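Side-chain contacts in enoyl-CoA hydratase/isomerase family protein (Ruegeria pomeroyi, PDB 3L3S), which belongs to the crotonase superfamily and probably acts on acyl-CoA thioesters, perhaps as a hydro-lyase of fatty acid metabolism: residues Asp40-Ala45 and Leu98-Cys103; Val51-Ile56 and Asp200-Leu205; Ala65-Lys70 and Asp88-Cys93. One frame throughout, in Å; residues are numbered along the deposited sequence.

Contact 1. Residues Asp40-Ala45 and Leu98-Cys103; sequences DALRRA and LDLAHC
Leu-42 of helix 32-45 reaches across to the end of helix 84-101 and meets Asp-99, Leu-100 and Cys-103 with its two methyl groups. Its CG stands anti to the backbone N (chi1 -178°), beside the carbonyl carbon, which brings the methyls to the other helix. CD2 settles against CB of Asp-99, at 3.9 Å, and the backbone N of Leu-100, at 3.8 Å. CD1 lies 4.1 Å from SG of Cys-103, a residue already past the last helical turn. The side chains of Leu-42 and Leu-100 cross at about a right angle, with CD1 of each 4.1 Å apart and CD2 of Leu-42 at the same separation from CB of Leu-100. Asp-99 contributes its CB to this apolar patch; its carboxylate is taken up by a hydrogen bond between its OD2 and NE2 of His-39 on helix 32-45. The guanidinium of Arg-43 remains further off, with NE 5.0 Å from OD2 of Asp-99, too long for a salt bridge but near enough that the opposite charges may attract weakly. The contact thus packs the C-terminal ends of helices 32-45 and 84-101 together beside the central sheet of the crotonase fold, where Leu-100 continues onto Ile-56. No hydrogen bond joins the two segments, so Leu-42 holds them by van der Waals packing alone, and a polar link between the same two helices is the His-39 to Asp-99 bond at the margin of the patch.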
ATOM      1  N   ASP B  40     -12.901  23.712 -15.732  1.00 32.01           N
ATOM      2  CA  ASP B  40     -13.841  24.813 -15.534  1.00 33.28           C
ATOM      3  C   ASP B  40     -15.045  24.336 -14.732  1.00 32.51           C
ATOM      4  O   ASP B  40     -15.525  25.039 -13.844  1.00 32.79           O
ATOM      5  CB  ASP B  40     -14.311  25.367 -16.884  1.00 37.46           C
ATOM      6  CG  ASP B  40     -13.692  26.711 -17.210  1.00 42.22           C
ATOM      7  OD1 ASP B  40     -12.942  26.798 -18.212  1.00 44.64           O
ATOM      8  OD2 ASP B  40     -13.958  27.683 -16.462  1.00 45.33           O
ATOM      9  N   ALA B  41     -15.464  23.102 -15.010  1.00 31.68           N
ATOM     10  CA  ALA B  41     -16.597  22.462 -14.344  1.00 31.98           C
ATOM     11  C   ALA B  41     -16.276  22.119 -12.888  1.00 32.30           C
ATOM     12  O   ALA B  41     -17.159  22.119 -12.031  1.00 32.32           O
ATOM     13  CB  ALA B  41     -17.003  21.202 -15.106  1.00 32.29           C
ATOM     14  N   LEU B  42     -15.000  21.850 -12.630  1.00 33.17           N
ATOM     15  CA  LEU B  42     -14.502  21.506 -11.306  1.00 34.42           C
ATOM     16  C   LEU B  42     -14.277  22.752 -10.436  1.00 34.36           C
ATOM     17  O   LEU B  42     -14.577  22.726  -9.242  1.00 33.27           O
ATOM     18  CB  LEU B  42     -13.214  20.684 -11.430  1.00 35.19           C
ATOM     19  CG  LEU B  42     -12.543  20.183 -10.151  1.00 34.21           C
ATOM     20  CD1 LEU B  42     -13.425  19.155  -9.452  1.00 35.07           C
ATOM     21  CD2 LEU B  42     -11.201  19.608 -10.501  1.00 34.77           C
ATOM     22  N   ARG B  43     -13.760  23.828 -11.040  1.00 36.55           N
ATOM     23  CA  ARG B  43     -13.515  25.094 -10.328  1.00 38.85           C
ATOM     24  C   ARG B  43     -14.831  25.700  -9.864  1.00 38.65           C
ATOM     25  O   ARG B  43     -14.919  26.230  -8.754  1.00 40.36           O
ATOM     26  CB  ARG B  43     -12.777  26.102 -11.209  1.00 40.06           C
ATOM     27  CG  ARG B  43     -11.302  25.808 -11.404  1.00 46.61           C
ATOM     28  CD  ARG B  43     -10.630  26.927 -12.181  1.00 49.71           C
ATOM     29  NE  ARG B  43      -9.387  26.495 -12.821  1.00 52.22           N
ATOM     30  CZ  ARG B  43      -9.254  26.248 -14.123  1.00 54.11           C
ATOM     31  NH1 ARG B  43     -10.287  26.377 -14.947  1.00 54.90           N
ATOM     32  NH2 ARG B  43      -8.072  25.890 -14.610  1.00 54.07           N
ATOM     33  N   ARG B  44     -15.865  25.526 -10.690  1.00 38.12           N
ATOM     34  CA  ARG B  44     -17.206  26.020 -10.404  1.00 38.56           C
ATOM     35  C   ARG B  44     -17.910  25.138  -9.385  1.00 37.84           C
ATOM     36  O   ARG B  44     -18.646  25.641  -8.544  1.00 40.43           O
ATOM     37  CB  ARG B  44     -18.040  26.111 -11.689  1.00 39.60           C
ATOM     38  CG  ARG B  44     -17.585  27.210 -12.657  1.00 41.81           C
ATOM     39  CD  ARG B  44     -18.472  27.327 -13.901  1.00 41.93           C
ATOM     40  NE  ARG B  44     -18.354  26.183 -14.811  1.00 41.39           N
ATOM     41  CZ  ARG B  44     -19.364  25.392 -15.170  1.00 42.54           C
ATOM     42  NH1 ARG B  44     -20.597  25.600 -14.705  1.00 43.06           N
ATOM     43  NH2 ARG B  44     -19.136  24.374 -15.984  1.00 41.31           N
ATOM     44  N   ALA B  45     -17.637  23.835  -9.433  1.00 37.78           N
ATOM     45  CA  ALA B  45     -18.237  22.861  -8.516  1.00 37.15           C
ATOM     46  C   ALA B  45     -17.709  23.003  -7.095  1.00 36.72           C
ATOM     47  O   ALA B  45     -18.473  22.901  -6.131  1.00 37.17           O
ATOM     48  CB  ALA B  45     -18.001  21.454  -9.014  1.00 36.06           C
ATOM     49  N   LEU B  98      -4.505  17.056 -10.326  1.00 29.77           N
ATOM     50  CA  LEU B  98      -4.066  17.440  -8.984  1.00 31.28           C
ATOM     51  C   LEU B  98      -5.282  17.958  -8.222  1.00 31.33           C
ATOM     52  O   LEU B  98      -5.660  17.393  -7.192  1.00 33.33           O
ATOM     53  CB  LEU B  98      -3.000  18.543  -9.058  1.00 32.49           C
ATOM     54  CG  LEU B  98      -1.628  18.359  -8.396  1.00 32.93           C
ATOM     55  CD1 LEU B  98      -0.796  19.633  -8.584  1.00 33.06           C
ATOM     56  CD2 LEU B  98      -1.762  18.010  -6.915  1.00 32.05           C
ATOM     57  N   ASP B  99      -5.929  18.971  -8.806  1.00 30.49           N
ATOM     58  CA  ASP B  99      -7.139  19.618  -8.273  1.00 29.69           C
ATOM     59  C   ASP B  99      -8.287  18.638  -8.000  1.00 27.69           C
ATOM     60  O   ASP B  99      -9.053  18.833  -7.063  1.00 26.52           O
ATOM     61  CB  ASP B  99      -7.651  20.661  -9.277  1.00 32.12           C
ATOM     62  CG  ASP B  99      -7.071  22.044  -9.061  1.00 35.12           C
ATOM     63  OD1 ASP B  99      -6.069  22.214  -8.322  1.00 39.62           O
ATOM     64  OD2 ASP B  99      -7.639  22.981  -9.656  1.00 36.57           O
ATOM     65  N   LEU B 100      -8.401  17.616  -8.855  1.00 26.99           N
ATOM     66  CA  LEU B 100      -9.428  16.581  -8.765  1.00 27.03           C
ATOM     67  C   LEU B 100      -9.171  15.575  -7.637  1.00 27.86           C
ATOM     68  O   LEU B 100     -10.111  15.130  -6.967  1.00 29.66           O
ATOM     69  CB  LEU B 100      -9.574  15.869 -10.123  1.00 25.68           C
ATOM     70  CG  LEU B 100     -10.610  14.748 -10.270  1.00 26.03           C
ATOM     71  CD1 LEU B 100     -12.015  15.300 -10.047  1.00 24.74           C
ATOM     72  CD2 LEU B 100     -10.486  14.080 -11.623  1.00 24.62           C
ATOM     73  N   ALA B 101      -7.904  15.230  -7.424  1.00 28.91           N
ATOM     74  CA  ALA B 101      -7.538  14.295  -6.364  1.00 30.84           C
ATOM     75  C   ALA B 101      -7.548  14.990  -5.008  1.00 31.10           C
ATOM     76  O   ALA B 101      -7.913  14.372  -4.010  1.00 32.84           O
ATOM     77  CB  ALA B 101      -6.191  13.667  -6.638  1.00 32.13           C
ATOM     78  N   HIS B 102      -7.202  16.281  -4.997  1.00 31.44           N
ATOM     79  CA  HIS B 102      -7.181  17.100  -3.772  1.00 33.27           C
ATOM     80  C   HIS B 102      -8.510  17.850  -3.540  1.00 32.61           C
ATOM     81  O   HIS B 102      -8.593  18.723  -2.667  1.00 33.81           O
ATOM     82  CB  HIS B 102      -6.027  18.120  -3.796  1.00 34.48           C
ATOM     83  CG  HIS B 102      -4.668  17.539  -3.521  1.00 37.92           C
ATOM     84  ND1 HIS B 102      -4.462  16.222  -3.167  1.00 39.98           N
ATOM     85  CD2 HIS B 102      -3.439  18.109  -3.562  1.00 38.36           C
ATOM     86  CE1 HIS B 102      -3.168  16.005  -3.006  1.00 39.29           C
ATOM     87  NE2 HIS B 102      -2.525  17.135  -3.242  1.00 39.23           N
ATOM     88  N   CYS B 103      -9.541  17.499  -4.310  1.00 31.20           N
ATOM     89  CA  CYS B 103     -10.868  18.117  -4.204  1.00 30.20           C
ATOM     90  C   CYS B 103     -11.565  17.683  -2.910  1.00 29.38           C
ATOM     91  O   CYS B 103     -11.764  16.492  -2.695  1.00 28.76           O
ATOM     92  CB  CYS B 103     -11.723  17.734  -5.419  1.00 31.05           C
ATOM     93  SG  CYS B 103     -13.412  18.392  -5.441  1.00 35.61           S
TER

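Contact 2. Residues Val51-Ile56 and Asp200-Leu205; sequences VHVLVI and DLAGAL
Val-53 and Val-55, on one face of strand 53-58, pack against Ala-202 and Leu-205 of helix 194-207. The apolar contacts are made by aliphatic carbons, mostly methyls. CB of Ala-202 touches both valines, 4.1 Å from CG2 of Val-53 and 4.0 Å from CG2 of Val-55, and its small size is consistent with the close approach of helix and strand, whose short-segment axes come to 8.7 Å. CG1 of Val-53 meets Leu-205 at CB, 3.7 Å away, the two side chains passing at a slant, so that the root of the leucine rather than its branched end does the touching. A second kind of contact sets a methyl against a backbone carbonyl. With chi1 of -73°, CG2 of Val-53 stands between its own backbone N and carbonyl carbon and comes to 3.3 Å from O of Ala-202, a close van der Waals approach. Hydrogen bonds between the segments are absent, but ND1 of His-52 bonds to O of Ala-206, the residue after the helical segment. The strand and helix run nearly antiparallel, at 162°, and the alternate residues Val-53 and Val-55 both reach Ala-202. Strand 53-58 lies inside the mixed six-stranded sheet, between strands 17-22 and 107-111, and helix 194-207 covers one of its faces. Ala-202 also touches Ile-108 of strand 107-111, while Leu-205 rests on Leu-213 of helix 210-223 and reaches Leu-169 of the third subunit.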
ATOM      1  N   VAL B  51     -23.530  22.075  -5.124  1.00 32.00           N
ATOM      2  CA  VAL B  51     -22.811  20.876  -5.559  1.00 31.42           C
ATOM      3  C   VAL B  51     -22.155  20.234  -4.334  1.00 29.43           C
ATOM      4  O   VAL B  51     -21.250  20.810  -3.733  1.00 31.16           O
ATOM      5  CB  VAL B  51     -21.725  21.219  -6.609  1.00 32.02           C
ATOM      6  CG1 VAL B  51     -20.897  19.971  -6.976  1.00 30.24           C
ATOM      7  CG2 VAL B  51     -22.375  21.817  -7.851  1.00 33.09           C
ATOM      8  N   HIS B  52     -22.630  19.049  -3.969  1.00 27.80           N
ATOM      9  CA  HIS B  52     -22.103  18.332  -2.815  1.00 27.92           C
ATOM     10  C   HIS B  52     -21.156  17.203  -3.218  1.00 28.94           C
ATOM     11  O   HIS B  52     -20.153  16.966  -2.549  1.00 29.44           O
ATOM     12  CB  HIS B  52     -23.245  17.770  -1.959  1.00 26.98           C
ATOM     13  CG  HIS B  52     -24.112  18.810  -1.302  1.00 27.27           C
ATOM     14  ND1 HIS B  52     -25.115  18.476  -0.419  1.00 28.40           N
ATOM     15  CD2 HIS B  52     -24.153  20.161  -1.418  1.00 27.04           C
ATOM     16  CE1 HIS B  52     -25.741  19.572  -0.026  1.00 26.72           C
ATOM     17  NE2 HIS B  52     -25.176  20.608  -0.616  1.00 28.40           N
ATOM     18  N   VAL B  53     -21.503  16.478  -4.283  1.00 29.84           N
ATOM     19  CA  VAL B  53     -20.695  15.359  -4.790  1.00 29.02           C
ATOM     20  C   VAL B  53     -20.555  15.379  -6.315  1.00 28.94           C
ATOM     21  O   VAL B  53     -21.458  15.831  -7.025  1.00 30.10           O
ATOM     22  CB  VAL B  53     -21.255  13.966  -4.342  1.00 29.26           C
ATOM     23  CG1 VAL B  53     -20.993  13.723  -2.888  1.00 27.47           C
ATOM     24  CG2 VAL B  53     -22.725  13.891  -4.546  1.00 32.03           C
ATOM     25  N   LEU B  54     -19.408  14.909  -6.803  1.00 27.18           N
ATOM     26  CA  LEU B  54     -19.115  14.855  -8.237  1.00 25.99           C
ATOM     27  C   LEU B  54     -19.094  13.433  -8.776  1.00 25.42           C
ATOM     28  O   LEU B  54     -18.547  12.531  -8.135  1.00 25.11           O
ATOM     29  CB  LEU B  54     -17.743  15.473  -8.544  1.00 27.06           C
ATOM     30  CG  LEU B  54     -17.378  16.959  -8.518  1.00 26.54           C
ATOM     31  CD1 LEU B  54     -18.099  17.662  -9.627  1.00 26.59           C
ATOM     32  CD2 LEU B  54     -17.650  17.599  -7.169  1.00 26.56           C
ATOM     33  N   VAL B  55     -19.722  13.240  -9.937  1.00 23.86           N
ATOM     34  CA  VAL B  55     -19.736  11.951 -10.634  1.00 22.47           C
ATOM     35  C   VAL B  55     -19.187  12.217 -12.037  1.00 22.68           C
ATOM     36  O   VAL B  55     -19.628  13.140 -12.707  1.00 20.78           O
ATOM     37  CB  VAL B  55     -21.153  11.298 -10.736  1.00 22.51           C
ATOM     38  CG1 VAL B  55     -21.095  10.029 -11.601  1.00 21.36           C
ATOM     39  CG2 VAL B  55     -21.692  10.929  -9.345  1.00 22.11           C
ATOM     40  N   ILE B  56     -18.158  11.462 -12.420  1.00 23.39           N
ATOM     41  CA  ILE B  56     -17.523  11.574 -13.734  1.00 24.34           C
ATOM     42  C   ILE B  56     -17.869  10.309 -14.517  1.00 24.82           C
ATOM     43  O   ILE B  56     -17.422   9.211 -14.188  1.00 24.37           O
ATOM     44  CB  ILE B  56     -15.983  11.773 -13.611  1.00 24.41           C
ATOM     45  CG1 ILE B  56     -15.696  13.094 -12.882  1.00 27.54           C
ATOM     46  CG2 ILE B  56     -15.327  11.796 -15.000  1.00 25.68           C
ATOM     47  CD1 ILE B  56     -14.241  13.331 -12.530  1.00 32.02           C
ATOM     48  N   ASP B 200     -27.234   6.257  -5.943  1.00 27.27           N
ATOM     49  CA  ASP B 200     -27.683   6.086  -4.551  1.00 26.99           C
ATOM     50  C   ASP B 200     -26.552   6.369  -3.568  1.00 26.71           C
ATOM     51  O   ASP B 200     -26.769   6.991  -2.527  1.00 24.98           O
ATOM     52  CB  ASP B 200     -28.210   4.660  -4.302  1.00 27.33           C
ATOM     53  CG  ASP B 200     -29.481   4.344  -5.085  1.00 29.47           C
ATOM     54  OD1 ASP B 200     -30.265   5.269  -5.386  1.00 32.13           O
ATOM     55  OD2 ASP B 200     -29.696   3.155  -5.403  1.00 32.80           O
ATOM     56  N   LEU B 201     -25.348   5.918  -3.931  1.00 26.39           N
ATOM     57  CA  LEU B 201     -24.142   6.090  -3.124  1.00 27.39           C
ATOM     58  C   LEU B 201     -23.749   7.575  -3.078  1.00 26.33           C
ATOM     59  O   LEU B 201     -23.418   8.098  -2.012  1.00 27.63           O
ATOM     60  CB  LEU B 201     -23.020   5.230  -3.705  1.00 28.70           C
ATOM     61  CG  LEU B 201     -21.769   4.906  -2.891  1.00 30.87           C
ATOM     62  CD1 LEU B 201     -21.437   3.425  -3.021  1.00 33.25           C
ATOM     63  CD2 LEU B 201     -20.614   5.754  -3.378  1.00 30.58           C
ATOM     64  N   ALA B 202     -23.840   8.246  -4.230  1.00 23.93           N
ATOM     65  CA  ALA B 202     -23.540   9.672  -4.348  1.00 23.83           C
ATOM     66  C   ALA B 202     -24.628  10.504  -3.659  1.00 24.32           C
ATOM     67  O   ALA B 202     -24.314  11.444  -2.917  1.00 22.69           O
ATOM     68  CB  ALA B 202     -23.409  10.077  -5.821  1.00 23.59           C
ATOM     69  N   GLY B 203     -25.890  10.100  -3.861  1.00 22.15           N
ATOM     70  CA  GLY B 203     -27.043  10.767  -3.261  1.00 23.85           C
ATOM     71  C   GLY B 203     -27.047  10.756  -1.739  1.00 23.94           C
ATOM     72  O   GLY B 203     -27.382  11.766  -1.114  1.00 25.24           O
ATOM     73  N   ALA B 204     -26.626   9.625  -1.158  1.00 24.53           N
ATOM     74  CA  ALA B 204     -26.528   9.440   0.294  1.00 25.54           C
ATOM     75  C   ALA B 204     -25.364  10.278   0.837  1.00 26.25           C
ATOM     76  O   ALA B 204     -25.482  10.867   1.909  1.00 26.28           O
ATOM     77  CB  ALA B 204     -26.333   7.966   0.646  1.00 26.14           C
ATOM     78  N   LEU B 205     -24.280  10.364   0.056  1.00 25.24           N
ATOM     79  CA  LEU B 205     -23.105  11.162   0.401  1.00 25.75           C
ATOM     80  C   LEU B 205     -23.460  12.646   0.417  1.00 26.86           C
ATOM     81  O   LEU B 205     -23.013  13.385   1.302  1.00 28.46           O
ATOM     82  CB  LEU B 205     -21.963  10.927  -0.586  1.00 25.91           C
ATOM     83  CG  LEU B 205     -20.785  10.057  -0.158  1.00 25.32           C
ATOM     84  CD1 LEU B 205     -19.828   9.932  -1.322  1.00 22.40           C
ATOM     85  CD2 LEU B 205     -20.088  10.666   1.054  1.00 24.08           C
TER

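Contact 3. Residues Ala65-Lys70 and Asp88-Cys93; sequences AGHDLK and DLFEAC
His-67 turns its CG anti to its carbonyl carbon (chi1 -55°), which sends the imidazole from the loop toward helix 84-101, where Leu-89, Phe-90 and Cys-93 receive it. On the helix, Phe-90 has the same kind of first torsion, with CG beside the backbone N (chi1 -61°), and this swings its ring round to the histidine. The two rings form an edge-to-face, T-shaped pair: the edge of Phe-90 points at the face of His-67, with centroids 5.2 Å apart and planes at 71°. CE1 of Phe-90 lies over the rim of the imidazole rather than its centre, 3.5 Å from CE1 of His-67. At the edge of the same imidazole, near its plane, is SG of Cys-93, 3.5 Å from NE2 of His-67 and 4.5 Å from the ring centroid. CB of Cys-93 lies in the plane of the imidazole, 3.8 Å from NE2. Leu-89, one turn earlier, comes obliquely to CD2 of His-67, with its CD1 at 4.1 Å, the two side chains running alongside in opposing senses. Together the three residues probably restrict rotation of the imidazole. As in other crotonases, the backbone N-H of His-67 probably helps form the oxyanion hole, with the start of helix 118-124 supplying the other side. The loop 65-70 follows strand 62-64 and precedes helix 84-101. Leu-89 and Cys-93 also touch Ile-35 of helix 32-45, while helix 118-124 borders the site through Ala-118 on His-67 and Gln-121 on Cys-93. Phe-90 extends the aromatic contact to a neighbouring copy, meeting Phe-243 of the second subunit edge-to-face.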
ATOM      1  N   ALA B  65     -10.179   7.295 -23.611  1.00 26.91           N
ATOM      2  CA  ALA B  65      -8.977   6.804 -24.279  1.00 29.88           C
ATOM      3  C   ALA B  65      -7.718   7.571 -23.887  1.00 30.73           C
ATOM      4  O   ALA B  65      -6.597   7.092 -24.083  1.00 30.51           O
ATOM      5  CB  ALA B  65      -9.170   6.822 -25.802  1.00 29.79           C
ATOM      6  N   GLY B  66      -7.921   8.713 -23.240  1.00 32.33           N
ATOM      7  CA  GLY B  66      -6.811   9.550 -22.833  1.00 32.73           C
ATOM      8  C   GLY B  66      -6.746  10.717 -23.784  1.00 35.20           C
ATOM      9  O   GLY B  66      -7.762  11.081 -24.371  1.00 33.03           O
ATOM     10  N   HIS B  67      -5.555  11.289 -23.956  1.00 39.14           N
ATOM     11  CA  HIS B  67      -5.350  12.424 -24.865  1.00 41.21           C
ATOM     12  C   HIS B  67      -5.545  11.976 -26.311  1.00 42.63           C
ATOM     13  O   HIS B  67      -5.219  10.828 -26.649  1.00 42.85           O
ATOM     14  CB  HIS B  67      -3.924  12.984 -24.739  1.00 43.03           C
ATOM     15  CG  HIS B  67      -3.525  13.369 -23.346  1.00 44.78           C
ATOM     16  ND1 HIS B  67      -2.617  12.641 -22.607  1.00 45.68           N
ATOM     17  CD2 HIS B  67      -3.882  14.421 -22.571  1.00 44.67           C
ATOM     18  CE1 HIS B  67      -2.432  13.227 -21.438  1.00 45.39           C
ATOM     19  NE2 HIS B  67      -3.188  14.309 -21.391  1.00 45.76           N
ATOM     20  N   ASP B  68      -6.135  12.830 -27.149  1.00 44.56           N
ATOM     21  CA  ASP B  68      -6.272  12.446 -28.550  1.00 46.73           C
ATOM     22  C   ASP B  68      -4.993  12.800 -29.269  1.00 47.57           C
ATOM     23  O   ASP B  68      -4.412  13.875 -29.058  1.00 45.93           O
ATOM     24  CB  ASP B  68      -7.506  13.034 -29.265  1.00 47.79           C
ATOM     25  CG  ASP B  68      -7.477  14.536 -29.403  1.00 47.89           C
ATOM     26  OD1 ASP B  68      -6.944  15.217 -28.503  1.00 50.70           O
ATOM     27  OD2 ASP B  68      -8.010  15.027 -30.421  1.00 47.64           O
ATOM     28  N   LEU B  69      -4.522  11.839 -30.048  1.00 47.63           N
ATOM     29  CA  LEU B  69      -3.309  11.993 -30.818  1.00 49.04           C
ATOM     30  C   LEU B  69      -3.586  12.908 -32.020  1.00 49.60           C
ATOM     31  O   LEU B  69      -3.939  12.452 -33.110  1.00 49.29           O
ATOM     32  CB  LEU B  69      -2.797  10.603 -31.212  1.00 51.32           C
ATOM     33  CG  LEU B  69      -2.807   9.582 -30.049  1.00 51.71           C
ATOM     34  CD1 LEU B  69      -2.629   8.183 -30.593  1.00 53.02           C
ATOM     35  CD2 LEU B  69      -1.739   9.899 -28.984  1.00 51.75           C
ATOM     36  N   LYS B  70      -3.581  14.213 -31.728  1.00 50.60           N
ATOM     37  CA  LYS B  70      -3.798  15.274 -32.714  1.00 49.55           C
ATOM     38  C   LYS B  70      -2.442  15.883 -33.085  1.00 49.90           C
ATOM     39  O   LYS B  70      -1.490  15.831 -32.286  1.00 47.69           O
ATOM     40  CB  LYS B  70      -4.777  16.344 -32.199  1.00 48.14           C
ATOM     41  CG  LYS B  70      -4.498  16.897 -30.810  1.00 46.44           C
ATOM     42  CD  LYS B  70      -5.364  18.121 -30.527  1.00 45.38           C
ATOM     43  CE  LYS B  70      -5.623  18.306 -29.037  1.00 41.27           C
ATOM     44  NZ  LYS B  70      -6.251  19.616 -28.739  1.00 37.93           N
ATOM     45  N   ASP B  88       2.011  22.571 -22.884  1.00 31.79           N
ATOM     46  CA  ASP B  88       0.796  23.231 -22.402  1.00 30.71           C
ATOM     47  C   ASP B  88      -0.260  22.172 -22.053  1.00 29.51           C
ATOM     48  O   ASP B  88      -0.934  22.279 -21.021  1.00 30.57           O
ATOM     49  CB  ASP B  88       0.266  24.205 -23.470  1.00 31.84           C
ATOM     50  CG  ASP B  88      -1.095  24.780 -23.123  1.00 32.90           C
ATOM     51  OD1 ASP B  88      -1.159  25.734 -22.325  1.00 34.46           O
ATOM     52  OD2 ASP B  88      -2.102  24.246 -23.628  1.00 34.39           O
ATOM     53  N   LEU B  89      -0.345  21.145 -22.903  1.00 27.79           N
ATOM     54  CA  LEU B  89      -1.287  20.032 -22.766  1.00 27.05           C
ATOM     55  C   LEU B  89      -1.098  19.258 -21.465  1.00 26.00           C
ATOM     56  O   LEU B  89      -2.029  19.167 -20.672  1.00 24.44           O
ATOM     57  CB  LEU B  89      -1.179  19.077 -23.976  1.00 26.74           C
ATOM     58  CG  LEU B  89      -2.025  17.796 -24.078  1.00 26.44           C
ATOM     59  CD1 LEU B  89      -3.497  18.111 -24.268  1.00 24.62           C
ATOM     60  CD2 LEU B  89      -1.529  16.952 -25.237  1.00 28.95           C
ATOM     61  N   PHE B  90       0.120  18.769 -21.242  1.00 26.06           N
ATOM     62  CA  PHE B  90       0.456  17.996 -20.050  1.00 27.05           C
ATOM     63  C   PHE B  90       0.439  18.768 -18.726  1.00 28.92           C
ATOM     64  O   PHE B  90      -0.009  18.221 -17.711  1.00 28.32           O
ATOM     65  CB  PHE B  90       1.776  17.242 -20.248  1.00 28.08           C
ATOM     66  CG  PHE B  90       1.748  16.245 -21.383  1.00 31.22           C
ATOM     67  CD1 PHE B  90       0.617  15.434 -21.618  1.00 32.47           C
ATOM     68  CD2 PHE B  90       2.843  16.135 -22.252  1.00 32.92           C
ATOM     69  CE1 PHE B  90       0.577  14.526 -22.715  1.00 34.51           C
ATOM     70  CE2 PHE B  90       2.822  15.232 -23.351  1.00 33.89           C
ATOM     71  CZ  PHE B  90       1.681  14.430 -23.581  1.00 34.79           C
ATOM     72  N   GLU B  91       0.885  20.034 -18.744  1.00 28.06           N
ATOM     73  CA  GLU B  91       0.877  20.888 -17.543  1.00 28.89           C
ATOM     74  C   GLU B  91      -0.556  21.213 -17.109  1.00 29.02           C
ATOM     75  O   GLU B  91      -0.852  21.287 -15.906  1.00 28.64           O
ATOM     76  CB  GLU B  91       1.680  22.182 -17.759  1.00 29.78           C
ATOM     77  CG  GLU B  91       3.202  22.000 -17.613  1.00 30.47           C
ATOM     78  CD  GLU B  91       4.046  23.180 -18.121  1.00 31.53           C
ATOM     79  OE1 GLU B  91       5.286  23.032 -18.124  1.00 32.25           O
ATOM     80  OE2 GLU B  91       3.502  24.237 -18.523  1.00 31.23           O
ATOM     81  N   ALA B  92      -1.447  21.336 -18.097  1.00 27.87           N
ATOM     82  CA  ALA B  92      -2.859  21.616 -17.843  1.00 27.42           C
ATOM     83  C   ALA B  92      -3.565  20.341 -17.411  1.00 26.31           C
ATOM     84  O   ALA B  92      -4.497  20.390 -16.602  1.00 26.58           O
ATOM     85  CB  ALA B  92      -3.516  22.187 -19.066  1.00 25.54           C
ATOM     86  N   CYS B  93      -3.102  19.205 -17.939  1.00 23.88           N
ATOM     87  CA  CYS B  93      -3.668  17.905 -17.590  1.00 28.42           C
ATOM     88  C   CYS B  93      -3.295  17.560 -16.154  1.00 28.02           C
ATOM     89  O   CYS B  93      -4.141  17.095 -15.403  1.00 29.27           O
ATOM     90  CB  CYS B  93      -3.178  16.804 -18.527  1.00 29.77           C
ATOM     91  SG  CYS B  93      -3.830  15.184 -18.092  1.00 37.68           S
TER

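In the fold
All three contacts are largely buried, yet they lie at different depths: contact 1 is nearest the centre of the chain, contact 2 somewhat further out and contact 3 the most peripheral. Contacts 1 and 3 share helix 84-101, using its end and its first half, and both border the second subunit, whereas helix 194-207 in contact 2 borders the third. Contacts 1 and 2 touch through Ala-45 on Val-51 and Leu-54, and through Leu-100 on Ile-56, joining helix packing to the sheet. Both rest on aliphatic packing, with a cysteine sulfur added in contact 1, while contact 3, about 27 Å from contact 2 between centres, relies on an aromatic pair and a sulfur at a ring edge.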